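Side-chain contacts in ABC transporter, periplasmic substrate-binding protein (Thermotoga maritima, PDB 2HPG), which probably binds a small solute in the periplasm for uptake by a tripartite ATP-independent (TRAP) transport system: residues 59-64 with 68-73; 75-80 with 130-135; 235-240 with 247-252. All coordinates share one frame; numbering follows the deposited sequence.

Interaction 1. Residues 59-64 with 68-73; sequences IEQIRM and VGWNTD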
ATOM      1  N   ILE A  59     -13.997   8.344  -2.209  1.00 46.16           N
ATOM      2  CA  ILE A  59     -13.741   9.550  -1.420  1.00 46.00           C
ATOM      3  C   ILE A  59     -15.002  10.389  -1.272  1.00 45.47           C
ATOM      4  O   ILE A  59     -15.242  10.963  -0.219  1.00 45.10           O
ATOM      5  CB  ILE A  59     -12.604  10.418  -2.046  1.00 45.97           C
ATOM      6  CG1 ILE A  59     -11.289   9.630  -2.087  1.00 45.85           C
ATOM      7  CG2 ILE A  59     -12.423  11.743  -1.281  1.00 46.05           C
ATOM      8  CD1 ILE A  59     -10.868   9.053  -0.747  1.00 44.88           C
ATOM      9  N   GLU A  60     -15.808  10.455  -2.325  1.00 45.36           N
ATOM     10  CA  GLU A  60     -17.029  11.256  -2.293  1.00 44.87           C
ATOM     11  C   GLU A  60     -18.016  10.731  -1.231  1.00 44.11           C
ATOM     12  O   GLU A  60     -18.733  11.509  -0.616  1.00 43.81           O
ATOM     13  CB  GLU A  60     -17.667  11.335  -3.692  1.00 45.36           C
ATOM     14  CG  GLU A  60     -18.681  12.492  -3.896  1.00 46.86           C
ATOM     15  CD  GLU A  60     -18.085  13.911  -3.719  1.00 50.50           C
ATOM     16  OE1 GLU A  60     -18.067  14.423  -2.570  1.00 52.59           O
ATOM     17  OE2 GLU A  60     -17.670  14.530  -4.733  1.00 52.82           O
ATOM     18  N   GLN A  61     -18.012   9.419  -0.998  1.00 43.25           N
ATOM     19  CA  GLN A  61     -18.812   8.805   0.063  1.00 42.57           C
ATOM     20  C   GLN A  61     -18.317   9.214   1.447  1.00 41.89           C
ATOM     21  O   GLN A  61     -19.106   9.587   2.311  1.00 41.69           O
ATOM     22  CB  GLN A  61     -18.766   7.284  -0.062  1.00 42.63           C
ATOM     23  CG  GLN A  61     -19.375   6.776  -1.343  1.00 42.71           C
ATOM     24  CD  GLN A  61     -19.168   5.300  -1.573  1.00 42.29           C
ATOM     25  OE1 GLN A  61     -18.579   4.904  -2.578  1.00 43.25           O
ATOM     26  NE2 GLN A  61     -19.663   4.472  -0.659  1.00 42.31           N
ATOM     27  N   ILE A  62     -17.000   9.132   1.638  1.00 41.27           N
ATOM     28  CA  ILE A  62     -16.324   9.621   2.855  1.00 41.07           C
ATOM     29  C   ILE A  62     -16.662  11.103   3.133  1.00 40.67           C
ATOM     30  O   ILE A  62     -16.975  11.467   4.259  1.00 40.31           O
ATOM     31  CB  ILE A  62     -14.767   9.451   2.746  1.00 40.83           C
ATOM     32  CG1 ILE A  62     -14.374   7.965   2.612  1.00 40.51           C
ATOM     33  CG2 ILE A  62     -14.054  10.107   3.921  1.00 40.53           C
ATOM     34  CD1 ILE A  62     -14.523   7.162   3.860  1.00 39.85           C
ATOM     35  N   ARG A  63     -16.582  11.935   2.092  1.00 40.67           N
ATOM     36  CA  ARG A  63     -16.937  13.363   2.186  0.50 40.61           C
ATOM     37  C   ARG A  63     -18.422  13.541   2.541  1.00 40.62           C
ATOM     38  O   ARG A  63     -18.779  14.408   3.344  1.00 40.80           O
ATOM     39  CB  ARG A  63     -16.614  14.092   0.864  0.50 40.75           C
ATOM     40  CG  ARG A  63     -15.904  15.439   1.022  0.50 40.65           C
ATOM     41  CD  ARG A  63     -16.839  16.563   1.443  0.50 40.94           C
ATOM     42  NE  ARG A  63     -16.106  17.750   1.897  0.50 40.67           N
ATOM     43  CZ  ARG A  63     -15.759  18.008   3.160  0.50 40.57           C
ATOM     44  NH1 ARG A  63     -16.066  17.171   4.149  0.50 40.93           N
ATOM     45  NH2 ARG A  63     -15.097  19.120   3.440  0.50 40.48           N
HETATM   46  N   MSE A  64     -19.270  12.704   1.945  0.50 40.63           N
HETATM   47  CA  MSE A  64     -20.717  12.724   2.179  0.50 40.54           C
HETATM   48  C   MSE A  64     -21.125  12.310   3.610  0.50 39.46           C
HETATM   49  O   MSE A  64     -22.278  12.511   4.007  0.50 39.52           O
HETATM   50  CB  MSE A  64     -21.426  11.825   1.147  0.50 40.99           C
HETATM   51  CG  MSE A  64     -21.562  12.444  -0.250  0.50 41.91           C
HETATM   52 SE   MSE A  64     -21.750  11.148  -1.737  0.40 45.50          SE
HETATM   53  CE  MSE A  64     -22.014  12.459  -3.177  0.50 43.07           C
ATOM     54  N   VAL A  68     -18.936   4.449   6.092  1.00 22.90           N
ATOM     55  CA  VAL A  68     -18.127   3.619   5.221  1.00 21.87           C
ATOM     56  C   VAL A  68     -16.632   3.904   5.430  1.00 21.17           C
ATOM     57  O   VAL A  68     -16.241   5.003   5.829  1.00 20.09           O
ATOM     58  CB  VAL A  68     -18.532   3.827   3.741  1.00 22.57           C
ATOM     59  CG1 VAL A  68     -18.040   5.166   3.236  1.00 21.34           C
ATOM     60  CG2 VAL A  68     -17.982   2.703   2.883  1.00 23.81           C
ATOM     61  N   GLY A  69     -15.810   2.885   5.180  1.00 20.58           N
ATOM     62  CA  GLY A  69     -14.371   3.032   5.204  1.00 20.12           C
ATOM     63  C   GLY A  69     -13.728   2.328   4.043  1.00 20.01           C
ATOM     64  O   GLY A  69     -14.366   1.498   3.382  1.00 19.15           O
ATOM     65  N   TRP A  70     -12.468   2.666   3.776  1.00 20.00           N
ATOM     66  CA  TRP A  70     -11.729   2.025   2.700  1.00 20.70           C
ATOM     67  C   TRP A  70     -10.271   1.800   3.065  1.00 19.65           C
ATOM     68  O   TRP A  70      -9.631   2.627   3.742  1.00 18.99           O
ATOM     69  CB  TRP A  70     -11.781   2.852   1.406  1.00 22.11           C
ATOM     70  CG  TRP A  70     -13.142   3.239   1.001  1.00 24.42           C
ATOM     71  CD1 TRP A  70     -13.759   4.442   1.220  1.00 25.25           C
ATOM     72  CD2 TRP A  70     -14.088   2.422   0.301  1.00 25.15           C
ATOM     73  NE1 TRP A  70     -15.037   4.416   0.711  1.00 25.95           N
ATOM     74  CE2 TRP A  70     -15.264   3.187   0.141  1.00 25.67           C
ATOM     75  CE3 TRP A  70     -14.061   1.116  -0.188  1.00 25.04           C
ATOM     76  CZ2 TRP A  70     -16.395   2.690  -0.512  1.00 26.47           C
ATOM     77  CZ3 TRP A  70     -15.193   0.617  -0.835  1.00 25.07           C
ATOM     78  CH2 TRP A  70     -16.341   1.401  -0.987  1.00 25.17           C
ATOM     79  N   ASN A  71      -9.768   0.667   2.590  1.00 18.54           N
ATOM     80  CA  ASN A  71      -8.354   0.370   2.518  1.00 17.91           C
ATOM     81  C   ASN A  71      -7.843   1.041   1.262  1.00 18.03           C
ATOM     82  O   ASN A  71      -8.099   0.554   0.165  1.00 18.46           O
ATOM     83  CB  ASN A  71      -8.174  -1.151   2.436  1.00 17.61           C
ATOM     84  CG  ASN A  71      -6.737  -1.581   2.142  1.00 17.64           C
ATOM     85  OD1 ASN A  71      -5.828  -1.275   2.899  1.00 13.73           O
ATOM     86  ND2 ASN A  71      -6.550  -2.359   1.071  1.00 17.35           N
ATOM     87  N   THR A  72      -7.153   2.168   1.399  1.00 17.76           N
ATOM     88  CA  THR A  72      -6.650   2.887   0.221  1.00 17.65           C
ATOM     89  C   THR A  72      -5.132   3.111   0.372  1.00 18.05           C
ATOM     90  O   THR A  72      -4.470   2.337   1.053  1.00 16.81           O
ATOM     91  CB  THR A  72      -7.442   4.193   0.021  1.00 17.46           C
ATOM     92  OG1 THR A  72      -7.042   4.831  -1.196  1.00 17.88           O
ATOM     93  CG2 THR A  72      -7.251   5.127   1.187  1.00 16.60           C
ATOM     94  N   ASP A  73      -4.570   4.141  -0.269  1.00 18.59           N
ATOM     95  CA  ASP A  73      -3.146   4.445  -0.103  1.00 18.97           C
ATOM     96  C   ASP A  73      -2.845   5.935  -0.295  1.00 19.39           C
ATOM     97  O   ASP A  73      -3.747   6.707  -0.628  1.00 18.81           O
ATOM     98  CB  ASP A  73      -2.321   3.584  -1.044  1.00 19.29           C
ATOM     99  CG  ASP A  73      -2.648   3.827  -2.495  1.00 20.32           C
ATOM    100  OD1 ASP A  73      -2.994   4.968  -2.877  1.00 20.74           O
ATOM    101  OD2 ASP A  73      -2.524   2.863  -3.262  1.00 22.38           O
TER
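The indole of Trp70 receives Gln61 and Ile62 of the helix at its edge, both near the ring plane, while one face is covered from within its own strand by Val68 CG2, which stands 3.5 Å above the plane and displaced toward the rim. The ring of His15 also meets this indole at a slant. The contact belongs to a beta-alpha-beta crossover: strand 42-47 leads through helix 58-64 into strand 68-73, both strands being parallel to strand 9-14. Helix and final strand run in roughly opposed directions, with 144° between the axes of the two segments and a closest approach of 8.5 Å. A connection of only three residues separates the two segments.

At the benzene end, Gln61 NE2 lies 3.7 Å from Trp70 CZ2, and OE1 is equally near that carbon. The amide plane is turned 83° from the ring, and no hydrogen bond joins the two segments, so this is packing of an amide against a C-H edge. The torsions account for the reach: Gln61 CG stands beside the backbone N (chi1 -63°) and the chain then runs extended to the indole. At the pyrrole end, Ile62 CG1 sits 3.8 Å from Trp70 CD1, the two side chains sliding past each other in opposite directions. Replacing Trp70 by an alanine would probably open a gap beside the helix, leaving Ile62 CG1 and the Gln61 amide without the ring edge and Val68 CG2 without the face beneath it.

Val68 points toward the helix and fits between the same two residues. Its CG1 is 4.0 Å from Gln61 CB and 4.1 Å from Ile62 CD1. That isoleucine methyl also approaches the backbone, where CD1 comes to 3.4 Å from Val68 O.

Interaction 2. Residues 75-80 with 130-135; sequences ARLGMY and IKVLSF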
ATOM      1  N   ALA A  75      -1.070   7.335  -2.541  1.00 22.03           N
ATOM      2  CA  ALA A  75      -1.139   7.718  -3.931  1.00 23.25           C
ATOM      3  C   ALA A  75      -2.541   8.268  -4.233  1.00 24.10           C
ATOM      4  O   ALA A  75      -2.706   9.121  -5.101  1.00 24.62           O
ATOM      5  CB  ALA A  75      -0.797   6.536  -4.837  1.00 22.65           C
ATOM      6  N   ARG A  76      -3.542   7.763  -3.514  1.00 24.81           N
ATOM      7  CA  ARG A  76      -4.908   8.292  -3.595  1.00 25.02           C
ATOM      8  C   ARG A  76      -5.055   9.547  -2.725  1.00 24.98           C
ATOM      9  O   ARG A  76      -5.422  10.614  -3.213  1.00 24.97           O
ATOM     10  CB  ARG A  76      -5.909   7.199  -3.176  1.00 25.42           C
ATOM     11  CG  ARG A  76      -7.343   7.663  -2.892  1.00 27.83           C
ATOM     12  CD  ARG A  76      -8.192   7.698  -4.132  1.00 34.34           C
ATOM     13  NE  ARG A  76      -8.581   6.343  -4.541  1.00 36.69           N
ATOM     14  CZ  ARG A  76      -9.579   6.059  -5.378  1.00 38.66           C
ATOM     15  NH1 ARG A  76     -10.326   7.033  -5.895  1.00 39.77           N
ATOM     16  NH2 ARG A  76      -9.847   4.788  -5.686  1.00 38.29           N
ATOM     17  N   LEU A  77      -4.742   9.435  -1.442  1.00 25.01           N
ATOM     18  CA  LEU A  77      -4.888  10.576  -0.535  1.00 25.19           C
ATOM     19  C   LEU A  77      -4.042  11.772  -0.965  1.00 25.98           C
ATOM     20  O   LEU A  77      -4.386  12.914  -0.688  1.00 25.47           O
ATOM     21  CB  LEU A  77      -4.519  10.178   0.884  1.00 24.66           C
ATOM     22  CG  LEU A  77      -5.378   9.054   1.450  1.00 23.55           C
ATOM     23  CD1 LEU A  77      -4.982   8.760   2.888  1.00 22.06           C
ATOM     24  CD2 LEU A  77      -6.851   9.422   1.341  1.00 22.14           C
ATOM     25  N   GLY A  78      -2.926  11.497  -1.632  1.00 26.96           N
ATOM     26  CA  GLY A  78      -2.052  12.531  -2.153  1.00 28.03           C
ATOM     27  C   GLY A  78      -2.685  13.341  -3.268  1.00 29.12           C
ATOM     28  O   GLY A  78      -2.117  14.355  -3.685  1.00 29.64           O
HETATM   29  N   MSE A  79      -3.833  12.900  -3.786  1.00 29.78           N
HETATM   30  CA  MSE A  79      -4.620  13.696  -4.725  0.60 31.56           C
HETATM   31  C   MSE A  79      -5.270  14.873  -4.017  1.00 30.21           C
HETATM   32  O   MSE A  79      -5.613  15.852  -4.640  1.00 30.38           O
HETATM   33  CB  MSE A  79      -5.742  12.870  -5.350  0.60 32.08           C
HETATM   34  CG  MSE A  79      -5.306  11.767  -6.283  0.60 34.40           C
HETATM   35 SE   MSE A  79      -6.871  10.887  -7.093  0.60 41.94          SE
HETATM   36  CE  MSE A  79      -5.869   9.917  -8.484  0.60 35.96           C
ATOM     37  N   TYR A  80      -5.454  14.753  -2.704  1.00 30.09           N
ATOM     38  CA  TYR A  80      -6.171  15.741  -1.907  1.00 29.88           C
ATOM     39  C   TYR A  80      -5.223  16.648  -1.146  1.00 29.73           C
ATOM     40  O   TYR A  80      -5.197  17.852  -1.415  1.00 29.82           O
ATOM     41  CB  TYR A  80      -7.169  15.033  -0.989  1.00 30.28           C
ATOM     42  CG  TYR A  80      -8.111  14.219  -1.827  1.00 30.70           C
ATOM     43  CD1 TYR A  80      -9.208  14.809  -2.448  1.00 30.90           C
ATOM     44  CD2 TYR A  80      -7.852  12.883  -2.084  1.00 30.61           C
ATOM     45  CE1 TYR A  80     -10.038  14.082  -3.257  1.00 31.31           C
ATOM     46  CE2 TYR A  80      -8.666  12.154  -2.898  1.00 31.50           C
ATOM     47  CZ  TYR A  80      -9.759  12.749  -3.482  1.00 30.88           C
ATOM     48  OH  TYR A  80     -10.577  11.988  -4.274  1.00 31.71           O
ATOM     49  N   ILE A 130     -11.833  13.381   5.561  1.00 27.44           N
ATOM     50  CA  ILE A 130     -11.206  12.054   5.595  1.00 27.01           C
ATOM     51  C   ILE A 130     -10.484  11.848   6.916  1.00 25.61           C
ATOM     52  O   ILE A 130      -9.585  12.603   7.252  1.00 24.94           O
ATOM     53  CB  ILE A 130     -10.176  11.885   4.465  1.00 26.70           C
ATOM     54  CG1 ILE A 130     -10.848  12.022   3.096  1.00 27.08           C
ATOM     55  CG2 ILE A 130      -9.450  10.521   4.584  1.00 27.06           C
ATOM     56  CD1 ILE A 130      -9.866  12.290   1.957  1.00 27.02           C
ATOM     57  N   LYS A 131     -10.886  10.825   7.654  1.00 24.55           N
ATOM     58  CA  LYS A 131     -10.208  10.424   8.870  1.00 24.11           C
ATOM     59  C   LYS A 131      -9.339   9.189   8.573  1.00 24.03           C
ATOM     60  O   LYS A 131      -9.852   8.147   8.139  1.00 24.12           O
ATOM     61  CB  LYS A 131     -11.241  10.104   9.956  1.00 24.35           C
ATOM     62  CG  LYS A 131     -10.720   9.449  11.224  1.00 25.20           C
ATOM     63  CD  LYS A 131      -9.776  10.371  11.974  1.00 27.01           C
ATOM     64  CE  LYS A 131      -9.162   9.676  13.157  1.00 27.63           C
ATOM     65  NZ  LYS A 131      -8.262  10.593  13.906  1.00 28.00           N
ATOM     66  N   VAL A 132      -8.033   9.314   8.800  1.00 22.89           N
ATOM     67  CA  VAL A 132      -7.116   8.169   8.754  1.00 22.29           C
ATOM     68  C   VAL A 132      -7.138   7.430  10.102  1.00 21.83           C
ATOM     69  O   VAL A 132      -6.779   8.001  11.128  1.00 21.61           O
ATOM     70  CB  VAL A 132      -5.675   8.647   8.390  1.00 22.31           C
ATOM     71  CG1 VAL A 132      -4.675   7.492   8.373  1.00 22.34           C
ATOM     72  CG2 VAL A 132      -5.677   9.353   7.051  1.00 22.66           C
ATOM     73  N   LEU A 133      -7.598   6.182  10.115  1.00 20.75           N
ATOM     74  CA  LEU A 133      -7.595   5.393  11.337  1.00 20.67           C
ATOM     75  C   LEU A 133      -6.237   4.727  11.561  1.00 20.42           C
ATOM     76  O   LEU A 133      -5.840   4.448  12.705  1.00 20.43           O
ATOM     77  CB  LEU A 133      -8.649   4.291  11.269  1.00 21.01           C
ATOM     78  CG  LEU A 133     -10.121   4.664  11.320  1.00 20.46           C
ATOM     79  CD1 LEU A 133     -10.912   3.397  11.092  1.00 20.60           C
ATOM     80  CD2 LEU A 133     -10.478   5.273  12.664  1.00 20.93           C
ATOM     81  N   SER A 134      -5.548   4.434  10.459  1.00 19.65           N
ATOM     82  CA  SER A 134      -4.261   3.762  10.525  1.00 19.61           C
ATOM     83  C   SER A 134      -3.542   3.745   9.184  1.00 19.58           C
ATOM     84  O   SER A 134      -4.189   3.728   8.126  1.00 18.52           O
ATOM     85  CB  SER A 134      -4.440   2.326  11.023  1.00 19.62           C
ATOM     86  OG  SER A 134      -3.186   1.669  11.121  1.00 19.99           O
ATOM     87  N   PHE A 135      -2.206   3.761   9.242  1.00 19.49           N
ATOM     88  CA  PHE A 135      -1.376   3.403   8.087  1.00 19.56           C
ATOM     89  C   PHE A 135      -0.291   2.369   8.416  1.00 19.11           C
ATOM     90  O   PHE A 135       0.723   2.309   7.736  1.00 20.00           O
ATOM     91  CB  PHE A 135      -0.794   4.651   7.386  1.00 20.15           C
ATOM     92  CG  PHE A 135       0.092   5.516   8.261  1.00 21.61           C
ATOM     93  CD1 PHE A 135       1.461   5.234   8.404  1.00 21.05           C
ATOM     94  CD2 PHE A 135      -0.429   6.644   8.901  1.00 22.50           C
ATOM     95  CE1 PHE A 135       2.276   6.030   9.188  1.00 21.49           C
ATOM     96  CE2 PHE A 135       0.386   7.461   9.710  1.00 22.24           C
ATOM     97  CZ  PHE A 135       1.743   7.150   9.853  1.00 21.99           C
TER
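A short helix, 74-77, is packed here against the first residues of strand 130-146, a long strand of the mixed sheet, and Leu77 carries the contact from the helix side. Its two methyls divide the work: CD2 lies 4.2 Å from Ile130 CD1, and CD1 lies 4.3 Å from Val132 CG2. Ile130 and Val132 are two residues apart in the strand and both point toward the helix, so the forked end of one leucine bridges alternate strand positions. Leu77 CG sits beside the backbone N (chi1 -60°), with CD1 anti to CA (chi2 -178°), which spreads the methyls toward the two partners. The contact is wholly apolar and small, burying 142 Å² in total.

After Leu77 the chain turns, with Met79 N bonded to Arg76 O and Tyr80 N to Leu77 O, each three residues back. Farther along the strand, Leu133 and Ser134 both face Glu231, a classic beta bulge.

Leu77 also touches Phe230 and Ile130 touches Ile232, both on the neighbouring antiparallel strand 218-234; Leu124 of helix 115-128 packs on Ile130 and Val132, and Ile62 of helix 58-64 reaches Ile130.

Interaction 3. Residues 235-240 with 247-252; sequences ADWFNS and KIIEEE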
ATOM      1  N   ALA A 235     -14.812  11.400   8.561  1.00 25.45           N
ATOM      2  CA  ALA A 235     -14.528  12.171   9.780  1.00 26.55           C
ATOM      3  C   ALA A 235     -15.823  12.483  10.534  1.00 27.69           C
ATOM      4  O   ALA A 235     -15.863  12.382  11.769  1.00 29.02           O
ATOM      5  CB  ALA A 235     -13.781  13.450   9.440  1.00 26.17           C
ATOM      6  N   ASP A 236     -16.879  12.834   9.791  1.00 28.84           N
ATOM      7  CA  ASP A 236     -18.201  13.132  10.375  1.00 29.09           C
ATOM      8  C   ASP A 236     -18.765  11.949  11.140  1.00 29.13           C
ATOM      9  O   ASP A 236     -19.209  12.106  12.261  1.00 29.70           O
ATOM     10  CB  ASP A 236     -19.211  13.540   9.303  1.00 29.58           C
ATOM     11  CG  ASP A 236     -18.947  14.925   8.744  1.00 32.35           C
ATOM     12  OD1 ASP A 236     -18.347  15.777   9.449  1.00 34.19           O
ATOM     13  OD2 ASP A 236     -19.345  15.158   7.581  1.00 37.38           O
ATOM     14  N   TRP A 237     -18.740  10.769  10.531  1.00 28.96           N
ATOM     15  CA  TRP A 237     -19.160   9.552  11.211  1.00 28.46           C
ATOM     16  C   TRP A 237     -18.285   9.206  12.417  1.00 28.89           C
ATOM     17  O   TRP A 237     -18.787   8.900  13.496  1.00 28.88           O
ATOM     18  CB  TRP A 237     -19.139   8.361  10.242  1.00 27.98           C
ATOM     19  CG  TRP A 237     -19.546   7.104  10.908  1.00 26.69           C
ATOM     20  CD1 TRP A 237     -20.815   6.714  11.183  1.00 26.83           C
ATOM     21  CD2 TRP A 237     -18.685   6.081  11.437  1.00 26.61           C
ATOM     22  NE1 TRP A 237     -20.807   5.507  11.845  1.00 27.08           N
ATOM     23  CE2 TRP A 237     -19.512   5.096  12.007  1.00 26.44           C
ATOM     24  CE3 TRP A 237     -17.298   5.909  11.491  1.00 27.02           C
ATOM     25  CZ2 TRP A 237     -19.006   3.945  12.613  1.00 27.14           C
ATOM     26  CZ3 TRP A 237     -16.791   4.763  12.101  1.00 26.62           C
ATOM     27  CH2 TRP A 237     -17.646   3.798  12.654  1.00 27.20           C
ATOM     28  N   PHE A 238     -16.972   9.197  12.222  1.00 29.21           N
ATOM     29  CA  PHE A 238     -16.063   8.853  13.312  1.00 29.34           C
ATOM     30  C   PHE A 238     -16.323   9.758  14.518  1.00 29.45           C
ATOM     31  O   PHE A 238     -16.456   9.277  15.640  1.00 28.79           O
ATOM     32  CB  PHE A 238     -14.605   8.976  12.861  1.00 29.65           C
ATOM     33  CG  PHE A 238     -13.626   8.399  13.832  1.00 29.02           C
ATOM     34  CD1 PHE A 238     -13.596   7.030  14.066  1.00 30.90           C
ATOM     35  CD2 PHE A 238     -12.734   9.218  14.518  1.00 29.89           C
ATOM     36  CE1 PHE A 238     -12.684   6.482  14.965  1.00 30.47           C
ATOM     37  CE2 PHE A 238     -11.817   8.681  15.418  1.00 29.20           C
ATOM     38  CZ  PHE A 238     -11.793   7.316  15.641  1.00 30.58           C
ATOM     39  N   ASN A 239     -16.421  11.060  14.257  1.00 29.82           N
ATOM     40  CA  ASN A 239     -16.668  12.072  15.295  1.00 30.59           C
ATOM     41  C   ASN A 239     -18.036  11.927  15.980  1.00 30.90           C
ATOM     42  O   ASN A 239     -18.213  12.363  17.115  1.00 31.37           O
ATOM     43  CB  ASN A 239     -16.539  13.488  14.706  1.00 30.93           C
ATOM     44  CG  ASN A 239     -15.104  13.843  14.298  1.00 31.97           C
ATOM     45  OD1 ASN A 239     -14.142  13.191  14.702  1.00 34.99           O
ATOM     46  ND2 ASN A 239     -14.965  14.897  13.495  1.00 33.56           N
ATOM     47  N   SER A 240     -18.990  11.300  15.297  1.00 31.15           N
ATOM     48  CA  SER A 240     -20.303  11.022  15.877  1.00 31.09           C
ATOM     49  C   SER A 240     -20.256   9.928  16.938  1.00 31.43           C
ATOM     50  O   SER A 240     -21.215   9.753  17.694  1.00 31.65           O
ATOM     51  CB  SER A 240     -21.289  10.604  14.787  1.00 31.23           C
ATOM     52  OG  SER A 240     -21.240   9.199  14.556  1.00 30.49           O
ATOM     53  N   LYS A 247     -11.299   5.601  20.202  1.00 31.91           N
ATOM     54  CA  LYS A 247      -9.989   5.089  20.599  1.00 32.09           C
ATOM     55  C   LYS A 247      -9.857   3.598  20.387  1.00 31.13           C
ATOM     56  O   LYS A 247      -8.812   3.148  19.934  1.00 31.12           O
ATOM     57  CB  LYS A 247      -9.662   5.432  22.065  1.00 32.71           C
ATOM     58  CG  LYS A 247      -9.127   6.839  22.258  1.00 34.39           C
ATOM     59  CD  LYS A 247      -8.488   7.029  23.638  1.00 34.80           C
ATOM     60  CE  LYS A 247      -8.198   8.507  23.910  1.00 36.66           C
ATOM     61  NZ  LYS A 247      -7.272   8.709  25.090  1.00 37.66           N
ATOM     62  N   ILE A 248     -10.892   2.835  20.735  1.00 29.89           N
ATOM     63  CA  ILE A 248     -10.909   1.399  20.485  1.00 29.84           C
ATOM     64  C   ILE A 248     -10.740   1.075  18.995  1.00 29.54           C
ATOM     65  O   ILE A 248      -9.979   0.179  18.624  1.00 28.79           O
ATOM     66  CB  ILE A 248     -12.213   0.759  20.961  1.00 29.62           C
ATOM     67  CG1 ILE A 248     -12.289   0.774  22.497  1.00 29.83           C
ATOM     68  CG2 ILE A 248     -12.326  -0.696  20.453  1.00 28.98           C
ATOM     69  CD1 ILE A 248     -13.696   0.721  23.044  1.00 29.75           C
ATOM     70  N   ILE A 249     -11.462   1.786  18.145  1.00 29.25           N
ATOM     71  CA  ILE A 249     -11.407   1.503  16.711  1.00 29.68           C
ATOM     72  C   ILE A 249      -9.999   1.723  16.148  1.00 29.82           C
ATOM     73  O   ILE A 249      -9.464   0.843  15.455  1.00 29.86           O
ATOM     74  CB  ILE A 249     -12.425   2.336  15.911  1.00 29.28           C
ATOM     75  CG1 ILE A 249     -13.847   1.916  16.255  1.00 29.86           C
ATOM     76  CG2 ILE A 249     -12.230   2.121  14.433  1.00 29.13           C
ATOM     77  CD1 ILE A 249     -14.906   2.913  15.790  1.00 29.65           C
ATOM     78  N   GLU A 250      -9.405   2.883  16.438  1.00 29.84           N
ATOM     79  CA  GLU A 250      -8.056   3.211  15.967  1.00 30.22           C
ATOM     80  C   GLU A 250      -6.969   2.320  16.534  1.00 29.84           C
ATOM     81  O   GLU A 250      -6.054   1.939  15.816  1.00 29.33           O
ATOM     82  CB  GLU A 250      -7.686   4.634  16.347  1.00 30.36           C
ATOM     83  CG  GLU A 250      -8.446   5.696  15.649  1.00 32.03           C
ATOM     84  CD  GLU A 250      -8.085   7.082  16.162  1.00 33.22           C
ATOM     85  OE1 GLU A 250      -8.233   7.331  17.380  1.00 37.45           O
ATOM     86  OE2 GLU A 250      -7.655   7.931  15.345  1.00 39.40           O
ATOM     87  N   GLU A 251      -7.038   2.047  17.838  1.00 29.77           N
ATOM     88  CA  GLU A 251      -6.031   1.219  18.531  1.00 29.80           C
ATOM     89  C   GLU A 251      -6.074  -0.223  18.080  1.00 28.18           C
ATOM     90  O   GLU A 251      -5.042  -0.854  17.900  1.00 27.47           O
ATOM     91  CB  GLU A 251      -6.245   1.244  20.057  1.00 29.96           C
ATOM     92  CG  GLU A 251      -5.855   2.560  20.710  1.00 31.65           C
ATOM     93  CD  GLU A 251      -6.078   2.564  22.214  1.00 32.39           C
ATOM     94  OE1 GLU A 251      -6.613   1.570  22.761  1.00 36.90           O
ATOM     95  OE2 GLU A 251      -5.713   3.576  22.844  1.00 36.11           O
ATOM     96  N   GLU A 252      -7.274  -0.760  17.930  1.00 27.06           N
ATOM     97  CA  GLU A 252      -7.411  -2.124  17.481  1.00 26.87           C
ATOM     98  C   GLU A 252      -6.945  -2.340  16.049  1.00 26.46           C
ATOM     99  O   GLU A 252      -6.497  -3.440  15.695  1.00 26.17           O
ATOM    100  CB  GLU A 252      -8.851  -2.578  17.616  1.00 27.40           C
ATOM    101  CG  GLU A 252      -9.237  -2.814  19.039  1.00 28.32           C
ATOM    102  CD  GLU A 252      -8.330  -3.807  19.710  1.00 32.63           C
ATOM    103  OE1 GLU A 252      -7.987  -4.830  19.067  1.00 32.72           O
ATOM    104  OE2 GLU A 252      -7.951  -3.549  20.877  1.00 36.01           O
TER
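Ile249 is the first residue of 247-252 to meet the other helix, and it touches two aromatic rings at once. Its CB lies 4.3 Å from Phe238 CE1, near the plane of that ring and at its edge, while its CD1 reaches obliquely to Trp237 CH2, also at 4.3 Å. Next comes Glu250, which lays CG 3.7 Å from Phe238 CZ; the carboxylate carbon CD follows at 3.8 Å from the same ring atom. The two side chains cross at about a right angle, with carboxylate and ring planes 58° apart. Phe238 CG stands anti to the backbone N (chi1 -169°), which sends the ring out between Ile249 and Glu250. The charged end of Glu250 has its partner elsewhere, a salt bridge from OE2 to Lys131 NZ, so the acid is held while its CG and carboxylate carbon pack against the phenyl ring.

On the other helix, Ser240 OG donates a 2.7 Å bond to Trp237 O, in the carbonyl plane and on a lone pair.

This is plain helix-helix packing across a short connection: segments 235-240 and 247-252, their axes 117° apart, meet over strand 130-146, where Phe238, Ile249 and Glu250 all touch Leu133. On helix 22-37, Trp30 NE1 is hydrogen-bonded to Ile249 O.

From the N terminus, interaction 1 closes a short loop, 59 to 73, joining helix 58-64 to its following strand. Interaction 2 opens directly afterwards, because helix 74-77 follows strand 68-73, and closes a longer excursion, largely helical, at strand 130-146. Interaction 3 closes another local turn between consecutive helices much later. The three are in series; none nests or crosses. In space interaction 2 touches each of the others: Ile59 CG2 packs 4.2 Å from Ile130 CD1, tying interaction 1 to interaction 2, and Lys131 CE lies 3.6 Å from Phe238 CE2, tying interaction 2 to interaction 3. Segment 130-135 thus touches both other contacts, linking the sheet to helices before and after it.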